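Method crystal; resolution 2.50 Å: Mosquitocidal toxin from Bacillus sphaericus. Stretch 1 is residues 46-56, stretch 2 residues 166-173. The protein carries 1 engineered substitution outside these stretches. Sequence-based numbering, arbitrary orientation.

Stretch 1, residues 46-56: RIPSFASPNGL
Stretch 2, residues 166-173: ASFSRNHN

Two largely irregular segments of one chain, at least 111 residues apart in sequence wherever they touch, bury 430 Å² between them. As the first runs from Ala51 to Leu56, the second is met in reverse order: CA of Ala51 lies 4.9 Å from CA of His172, CA of Ser52 4.7 Å from CA of Phe168, and CA of Leu56 4.6 Å from CA of Ser167.

The first segment is held in shape by its own backbone. Residues 49-51 have helical phi/psi values, and the O of Pro48 accepts from the N of Ala51 (2.8 Å) and from the N of Ser52 (3.2 Å). Ser52 (-130/77) then opens a type I turn ending at Gly55, whose N donates to Ser52 O at 3.1 Å. Proline suits the second position of this turn, since its ring fixes phi near the required value (-50/-49 at Pro53), and Asn54 follows at -96/8. Gly55 adopts 83/178, where a CB would be jammed against the preceding carbonyl O; the backbone alone calls for glycine.

The second segment follows a weakly bonded helix around 166-167 that begins earlier in the chain; Ser167 is at -97/-17, after which it extends through Phe168 (-128/147) and Ser169 (-68/130), and turns back so that His172 N donates to Ser169 O at 2.6 Å.

Polar pairing across the contact centres on the carbonyl of Ala51. Its O accepts from Ser169 N at 2.9 Å, with a nearly linear N-H...O angle of 170°, and Phe168 CA adds a CA-H...O contact to the same O at 3.3 Å. Ser169, its CB pointing toward the first segment and chi1 at -24°, between wells, sets OG 2.8 Å from Ala51 O and 2.9 Å from Phe50 O. Its single proton can reach either acceptor, and the geometry does not choose. A small hydroxyl fits here, as OG is also only 3.1 Å from Pro53 CD.

Ser52, with chi1 t, donates from OG to Ser167 O across a very short 2.5 Å, so a side-chain donor satisfies the backbone carbonyl of Ser167. The CA of Ser52 makes a longer CA-H...O contact with that O, at 3.6 Å. Ser167, chi1 m, uses its own OG for a hydrogen bond elsewhere in the structure; its CB packs 4.0 Å from Leu56 CD2.

Beside these bonds is a small apolar cluster built on Phe168. Phe168 (chi1 m, chi2 -76°) brings its ring to the first segment: Ile47 CG2 sits at the ring edge, 3.9 Å from CE1, while Leu56 CD2 approaches CZ at 4.2 Å. Leu56 (chi1 m, chi2 t) reaches back with its end although its CA-to-CB bond points away. The small Ala51 allows close packing, its CB 3.7 Å from His172 CB.

His172 (chi1 m, chi2 81°) lays one ring face against Phe50 O and Ala51 N. Its NE2 meets the edge of the Phe50 ring, 3.2 Å from CD2. With Phe50 chi1 p and chi2 -87°, the ring centroids are 5.2 Å apart and the planes at 69°, an oblique pair.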

# COMPACT_ATOMS: atom_id res chain seq x y z
N ARG A 46 -35.94 9.34 -15.44
CA ARG A 46 -36.11 9.57 -14.01
C ARG A 46 -36.93 10.86 -13.82
O ARG A 46 -36.95 11.46 -12.74
CB ARG A 46 -34.77 9.65 -13.27
CG ARG A 46 -34.00 8.32 -13.18
CD ARG A 46 -34.69 7.33 -12.26
NE ARG A 46 -34.19 5.97 -12.42
CZ ARG A 46 -34.67 4.90 -11.78
NH1 ARG A 46 -35.69 5.04 -10.92
NH2 ARG A 46 -34.14 3.69 -11.99
N ILE A 47 -37.59 11.29 -14.90
CA ILE A 47 -38.43 12.48 -14.85
C ILE A 47 -39.89 12.13 -15.22
O ILE A 47 -40.21 11.87 -16.39
CB ILE A 47 -37.93 13.61 -15.78
CG1 ILE A 47 -36.44 13.90 -15.53
CG2 ILE A 47 -38.82 14.85 -15.63
CD1 ILE A 47 -35.91 15.08 -16.31
N PRO A 48 -40.76 12.13 -14.21
CA PRO A 48 -42.17 11.82 -14.42
C PRO A 48 -42.79 12.78 -15.44
O PRO A 48 -42.51 13.98 -15.42
CB PRO A 48 -42.80 12.05 -13.04
CG PRO A 48 -41.66 11.98 -12.08
CD PRO A 48 -40.49 12.55 -12.82
N SER A 49 -43.65 12.24 -16.31
CA SER A 49 -44.33 13.02 -17.34
C SER A 49 -45.06 14.22 -16.79
O SER A 49 -45.20 15.23 -17.48
CB SER A 49 -45.29 12.15 -18.14
OG SER A 49 -44.59 11.06 -18.72
N PHE A 50 -45.52 14.15 -15.55
CA PHE A 50 -46.22 15.31 -15.01
C PHE A 50 -45.28 16.46 -14.63
O PHE A 50 -45.70 17.61 -14.57
CB PHE A 50 -47.13 14.92 -13.84
CG PHE A 50 -46.45 14.10 -12.78
CD1 PHE A 50 -46.38 12.72 -12.90
CD2 PHE A 50 -45.86 14.72 -11.68
CE1 PHE A 50 -45.74 11.95 -11.92
CE2 PHE A 50 -45.21 13.97 -10.70
CZ PHE A 50 -45.15 12.58 -10.82
N ALA A 51 -44.01 16.13 -14.38
CA ALA A 51 -42.99 17.15 -14.02
C ALA A 51 -42.52 17.86 -15.29
O ALA A 51 -42.36 19.08 -15.32
CB ALA A 51 -41.82 16.49 -13.32
N SER A 52 -42.33 17.06 -16.34
CA SER A 52 -41.89 17.55 -17.65
C SER A 52 -42.82 17.01 -18.77
O SER A 52 -42.47 16.07 -19.51
CB SER A 52 -40.44 17.14 -17.92
OG SER A 52 -39.88 17.95 -18.93
N PRO A 53 -44.00 17.60 -18.87
CA PRO A 53 -45.00 17.20 -19.87
C PRO A 53 -44.41 17.10 -21.28
O PRO A 53 -44.58 16.08 -21.98
CB PRO A 53 -46.03 18.33 -19.80
CG PRO A 53 -45.85 18.94 -18.43
CD PRO A 53 -44.38 18.84 -18.16
N ASN A 54 -43.68 18.15 -21.69
CA ASN A 54 -43.07 18.19 -23.02
C ASN A 54 -41.61 17.75 -23.12
O ASN A 54 -41.00 17.88 -24.18
CB ASN A 54 -43.26 19.57 -23.63
CG ASN A 54 -44.71 20.02 -23.60
OD1 ASN A 54 -45.10 20.88 -22.80
ND2 ASN A 54 -45.54 19.40 -24.44
N GLY A 55 -41.06 17.23 -22.03
CA GLY A 55 -39.66 16.81 -22.04
C GLY A 55 -38.73 18.01 -21.78
O GLY A 55 -39.17 19.17 -21.64
N LEU A 56 -37.43 17.71 -21.73
CA LEU A 56 -36.43 18.72 -21.48
C LEU A 56 -36.37 19.71 -22.62
O LEU A 56 -36.42 19.34 -23.78
CB LEU A 56 -35.05 18.09 -21.27
CG LEU A 56 -34.91 17.15 -20.07
CD1 LEU A 56 -33.53 16.57 -19.99
CD2 LEU A 56 -35.31 17.82 -18.76
N ALA A 166 -37.89 26.18 -18.55
CA ALA A 166 -38.71 25.79 -19.69
C ALA A 166 -38.90 24.28 -19.76
O ALA A 166 -39.65 23.79 -20.59
CB ALA A 166 -38.09 26.30 -21.00
N SER A 167 -38.20 23.53 -18.91
CA SER A 167 -38.29 22.06 -18.94
C SER A 167 -39.25 21.46 -17.94
O SER A 167 -39.59 20.28 -18.05
CB SER A 167 -36.91 21.46 -18.69
OG SER A 167 -35.98 21.97 -19.60
N PHE A 168 -39.63 22.24 -16.95
CA PHE A 168 -40.51 21.73 -15.90
C PHE A 168 -41.73 22.60 -15.66
O PHE A 168 -41.66 23.85 -15.74
CB PHE A 168 -39.73 21.61 -14.58
CG PHE A 168 -38.56 20.69 -14.66
CD1 PHE A 168 -38.74 19.32 -14.65
CD2 PHE A 168 -37.27 21.20 -14.77
CE1 PHE A 168 -37.66 18.46 -14.76
CE2 PHE A 168 -36.18 20.35 -14.88
CZ PHE A 168 -36.37 18.97 -14.87
N SER A 169 -42.83 21.92 -15.30
CA SER A 169 -44.12 22.53 -14.94
C SER A 169 -43.87 23.25 -13.62
O SER A 169 -43.31 22.69 -12.70
CB SER A 169 -45.22 21.47 -14.73
OG SER A 169 -44.95 20.23 -15.41
N ARG A 170 -44.26 24.52 -13.55
CA ARG A 170 -44.02 25.37 -12.37
C ARG A 170 -44.01 24.75 -10.98
O ARG A 170 -43.20 25.16 -10.12
CB ARG A 170 -44.91 26.62 -12.38
CG ARG A 170 -44.51 27.65 -13.45
CD ARG A 170 -45.21 28.98 -13.26
NE ARG A 170 -44.79 29.69 -12.06
CZ ARG A 170 -43.59 30.25 -11.87
NH1 ARG A 170 -42.65 30.14 -12.80
NH2 ARG A 170 -43.33 30.87 -10.72
N ASN A 171 -44.93 23.81 -10.77
CA ASN A 171 -45.12 23.12 -9.51
C ASN A 171 -44.29 21.85 -9.36
O ASN A 171 -44.36 21.16 -8.34
CB ASN A 171 -46.60 22.84 -9.29
CG ASN A 171 -47.35 24.09 -8.87
OD1 ASN A 171 -46.74 25.08 -8.48
ND2 ASN A 171 -48.66 24.07 -9.03
N HIS A 172 -43.45 21.60 -10.36
CA HIS A 172 -42.57 20.45 -10.38
C HIS A 172 -41.14 20.91 -10.62
O HIS A 172 -40.18 20.11 -10.72
CB HIS A 172 -43.05 19.43 -11.41
CG HIS A 172 -44.35 18.81 -11.05
ND1 HIS A 172 -45.57 19.42 -11.28
CD2 HIS A 172 -44.63 17.67 -10.39
CE1 HIS A 172 -46.54 18.66 -10.82
NE2 HIS A 172 -45.99 17.59 -10.26
N ASN A 173 -40.98 22.21 -10.75
CA ASN A 173 -39.65 22.80 -10.91
C ASN A 173 -39.23 23.19 -9.48
O ASN A 173 -39.84 24.10 -8.87
CB ASN A 173 -39.69 24.04 -11.80
CG ASN A 173 -38.31 24.60 -12.07
OD1 ASN A 173 -37.32 23.88 -11.92
ND2 ASN A 173 -38.23 25.85 -12.51